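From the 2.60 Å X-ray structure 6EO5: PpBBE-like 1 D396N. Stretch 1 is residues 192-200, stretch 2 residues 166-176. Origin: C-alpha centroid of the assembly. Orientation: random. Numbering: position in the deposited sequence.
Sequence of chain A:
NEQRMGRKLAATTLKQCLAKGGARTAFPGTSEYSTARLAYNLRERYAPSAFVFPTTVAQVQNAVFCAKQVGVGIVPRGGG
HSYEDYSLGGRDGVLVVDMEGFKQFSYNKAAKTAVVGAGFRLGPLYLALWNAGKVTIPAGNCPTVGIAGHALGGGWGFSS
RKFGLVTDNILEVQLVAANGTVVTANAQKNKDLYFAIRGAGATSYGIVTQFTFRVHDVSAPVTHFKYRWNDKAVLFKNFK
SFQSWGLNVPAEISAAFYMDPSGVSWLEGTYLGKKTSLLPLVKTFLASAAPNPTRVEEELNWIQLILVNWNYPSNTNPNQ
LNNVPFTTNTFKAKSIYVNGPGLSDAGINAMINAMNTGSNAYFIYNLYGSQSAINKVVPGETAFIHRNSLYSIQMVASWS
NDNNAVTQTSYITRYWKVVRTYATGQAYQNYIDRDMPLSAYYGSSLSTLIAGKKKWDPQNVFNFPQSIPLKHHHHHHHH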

# COMPACT_ATOMS: atom_id res chain seq x y z
N ASP A 192 9.76 20.77 -1.18
CA ASP A 192 8.83 20.44 -2.27
C ASP A 192 8.89 18.96 -2.61
O ASP A 192 7.85 18.28 -2.68
CB ASP A 192 9.14 21.30 -3.50
CG ASP A 192 10.63 21.27 -3.91
OD1 ASP A 192 11.51 21.11 -3.04
OD2 ASP A 192 10.92 21.41 -5.12
N LEU A 193 10.09 18.43 -2.82
CA LEU A 193 10.27 17.00 -3.03
C LEU A 193 9.76 16.20 -1.84
O LEU A 193 9.20 15.11 -2.00
CB LEU A 193 11.74 16.71 -3.31
CG LEU A 193 12.11 15.32 -3.79
CD1 LEU A 193 11.38 15.02 -5.07
CD2 LEU A 193 13.60 15.27 -4.01
N TYR A 194 9.94 16.74 -0.63
CA TYR A 194 9.49 16.04 0.57
C TYR A 194 7.97 15.97 0.62
O TYR A 194 7.40 14.94 1.00
CB TYR A 194 10.07 16.72 1.81
CG TYR A 194 9.73 16.06 3.14
CD1 TYR A 194 10.07 14.74 3.40
CD2 TYR A 194 9.09 16.79 4.14
CE1 TYR A 194 9.77 14.14 4.63
CE2 TYR A 194 8.79 16.21 5.37
CZ TYR A 194 9.12 14.89 5.60
OH TYR A 194 8.79 14.34 6.81
N PHE A 195 7.29 17.04 0.22
CA PHE A 195 5.84 17.01 0.08
C PHE A 195 5.39 15.96 -0.93
O PHE A 195 4.47 15.17 -0.67
CB PHE A 195 5.35 18.40 -0.33
CG PHE A 195 3.90 18.49 -0.64
CD1 PHE A 195 3.43 18.17 -1.91
CD2 PHE A 195 3.01 18.96 0.31
CE1 PHE A 195 2.09 18.27 -2.21
CE2 PHE A 195 1.66 19.07 0.01
CZ PHE A 195 1.20 18.72 -1.26
N ALA A 196 6.05 15.91 -2.09
CA ALA A 196 5.60 15.04 -3.16
C ALA A 196 5.71 13.56 -2.79
O ALA A 196 4.83 12.76 -3.14
CB ALA A 196 6.38 15.32 -4.44
N ILE A 197 6.79 13.16 -2.10
CA ILE A 197 7.04 11.73 -1.92
C ILE A 197 6.15 11.14 -0.84
O ILE A 197 5.99 9.92 -0.78
CB ILE A 197 8.53 11.44 -1.63
CG1 ILE A 197 8.97 12.03 -0.29
CG2 ILE A 197 9.44 11.93 -2.75
CD1 ILE A 197 8.85 11.05 0.88
N ARG A 198 5.55 11.98 0.02
CA ARG A 198 4.59 11.53 1.02
C ARG A 198 3.19 11.42 0.41
O ARG A 198 2.27 12.17 0.72
CB ARG A 198 4.59 12.49 2.21
CG ARG A 198 5.76 12.30 3.15
CD ARG A 198 6.47 13.61 3.48
NE ARG A 198 5.93 14.32 4.64
CZ ARG A 198 5.63 15.62 4.66
NH1 ARG A 198 5.82 16.36 3.58
NH2 ARG A 198 5.16 16.17 5.76
N GLY A 199 3.04 10.43 -0.48
CA GLY A 199 1.76 10.23 -1.14
C GLY A 199 1.82 10.08 -2.66
O GLY A 199 0.96 9.42 -3.25
N ALA A 200 2.83 10.68 -3.30
CA ALA A 200 2.97 10.56 -4.75
C ALA A 200 4.38 10.17 -5.16
O ALA A 200 4.79 10.45 -6.29
CB ALA A 200 2.55 11.86 -5.45
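Stretch 2, residues 166-176: VTDNILEVQLV

Stretch 2 crosses the helix of stretch 1 nearly at right angles. Residues 170-176 form a strand. Its N-to-C direction makes an angle of 101° with that of the helix, and the two axes come within 9.3 Å. Before the strand, V166, T167 and D168 have helical backbone angles without the regular bonds. N169 N bonds to V166 O at 2.8 Å, and I170 N bonds to T167 O at 3.3 Å. This turn brings T167 beside R198, with their CA atoms 5.2 Å apart. Further along, the CA atoms of E172 and Y194 are 7.4 Å apart.

I170, V173 and L175 direct their CA-to-CB bonds toward the helix. L171, E172 and Q174 direct theirs away. L193 and I197, one helical turn apart, point toward the strand and meet the first group. I197 has chi1 p and an off-rotamer chi2 of 93°. Its CD1 lies 3.6 Å from V173 CG1 and 3.7 Å from I170 CG2, so one methyl touches both side chains. V173 has chi1 m; I170 is m, t. L193 is t, p, and its CD2 packs 3.8 Å from L175 CD2. The same L175 methyl, CD2, is 4.5 Å from I197 CG2, a looser contact. L175 has chi1 p and chi2 off-rotamer at 96°, and in this conformation CD2 reaches both helix residues.

Y194 makes the one hydrogen bond between the stretches. Its CA-to-CB bond points sideways, but with chi1 t the end of the side chain comes nearer to stretch 2. Y194 OH donates to I170 O at 2.6 Å, and this carbonyl oxygen lies at the ring edge, near the ring plane. Y194 CE1 also packs 4.1 Å from I170 CG2. I170 thus offers the tyrosine both a polar acceptor and an apolar surface.

R198 also starts sideways. Its chi1 is m, chi2 is off-rotamer at 131°, and chi3 is p. The chain turns back along its own helix, where R198 NH1 makes a weak hydrogen bond to Y194 O at 3.3 Å. R198 CG passes 4.3 Å from I170 CB. T167 points toward the helix with an off-rotamer chi1 of -145°. T167 OG1 sits 3.1 Å from R198 CA and 3.3 Å from G199 N, but the angle at that nitrogen is too poor for a hydrogen bond. The hydroxyl is satisfied elsewhere in the structure. G199 has phi/psi of 131/-28, where a CB would jam against the preceding carbonyl oxygen. The backbone itself therefore calls for glycine.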

# COMPACT_ATOMS: atom_id res chain seq x y z
N VAL A 166 2.01 5.01 7.10
CA VAL A 166 3.45 4.89 6.87
C VAL A 166 3.99 6.20 6.31
O VAL A 166 5.00 6.73 6.78
CB VAL A 166 3.76 3.72 5.93
CG1 VAL A 166 5.24 3.57 5.76
CG2 VAL A 166 3.17 2.46 6.49
N THR A 167 3.29 6.75 5.31
CA THR A 167 3.77 7.98 4.68
C THR A 167 3.83 9.12 5.69
O THR A 167 4.73 9.95 5.62
CB THR A 167 2.88 8.32 3.46
OG1 THR A 167 3.68 8.92 2.43
CG2 THR A 167 1.71 9.26 3.80
N ASP A 168 2.94 9.12 6.68
CA ASP A 168 2.95 10.14 7.72
C ASP A 168 4.18 10.05 8.62
O ASP A 168 4.42 10.97 9.41
CB ASP A 168 1.70 10.02 8.59
CG ASP A 168 0.45 10.54 7.92
OD1 ASP A 168 0.56 11.52 7.14
OD2 ASP A 168 -0.64 9.98 8.19
N ASN A 169 4.93 8.95 8.55
CA ASN A 169 6.07 8.74 9.43
C ASN A 169 7.39 8.79 8.67
O ASN A 169 8.45 8.52 9.26
CB ASN A 169 5.93 7.40 10.16
CG ASN A 169 4.88 7.45 11.24
OD1 ASN A 169 5.15 7.90 12.35
ND2 ASN A 169 3.66 6.99 10.93
N ILE A 170 7.35 9.10 7.38
CA ILE A 170 8.56 9.42 6.64
C ILE A 170 9.09 10.75 7.18
O ILE A 170 8.44 11.79 7.06
CB ILE A 170 8.29 9.49 5.14
CG1 ILE A 170 7.86 8.12 4.60
CG2 ILE A 170 9.50 10.04 4.41
CD1 ILE A 170 7.46 8.12 3.11
N LEU A 171 10.26 10.71 7.81
CA LEU A 171 10.93 11.91 8.27
C LEU A 171 11.90 12.46 7.24
O LEU A 171 12.21 13.66 7.26
CB LEU A 171 11.69 11.63 9.58
CG LEU A 171 10.92 11.53 10.90
CD1 LEU A 171 11.80 10.90 11.93
CD2 LEU A 171 10.50 12.91 11.37
N GLU A 172 12.36 11.60 6.32
CA GLU A 172 13.36 11.97 5.33
C GLU A 172 13.52 10.81 4.35
O GLU A 172 13.41 9.64 4.73
CB GLU A 172 14.70 12.29 5.99
CG GLU A 172 15.78 12.75 5.04
CD GLU A 172 17.17 12.72 5.66
OE1 GLU A 172 17.50 13.66 6.41
OE2 GLU A 172 17.92 11.74 5.40
N VAL A 173 13.79 11.14 3.08
CA VAL A 173 14.20 10.17 2.08
C VAL A 173 15.49 10.65 1.43
O VAL A 173 15.83 11.83 1.46
CB VAL A 173 13.14 9.93 0.97
CG1 VAL A 173 11.92 9.22 1.51
CG2 VAL A 173 12.76 11.25 0.31
N GLN A 174 16.19 9.70 0.81
CA GLN A 174 17.25 10.00 -0.14
C GLN A 174 16.95 9.27 -1.43
O GLN A 174 16.59 8.09 -1.42
CB GLN A 174 18.60 9.56 0.39
CG GLN A 174 18.92 10.20 1.70
CD GLN A 174 20.30 9.84 2.16
OE1 GLN A 174 21.06 9.20 1.42
NE2 GLN A 174 20.64 10.26 3.37
N LEU A 175 17.10 9.98 -2.55
CA LEU A 175 16.84 9.40 -3.86
C LEU A 175 17.89 9.86 -4.86
O LEU A 175 18.57 10.87 -4.67
CB LEU A 175 15.43 9.75 -4.37
CG LEU A 175 15.08 11.23 -4.58
CD1 LEU A 175 15.28 11.62 -6.03
CD2 LEU A 175 13.66 11.49 -4.12
N VAL A 176 17.99 9.10 -5.95
CA VAL A 176 18.78 9.45 -7.12
C VAL A 176 17.84 10.11 -8.12
O VAL A 176 16.91 9.47 -8.61
CB VAL A 176 19.45 8.20 -7.72
CG1 VAL A 176 20.17 8.54 -9.02
CG2 VAL A 176 20.40 7.58 -6.71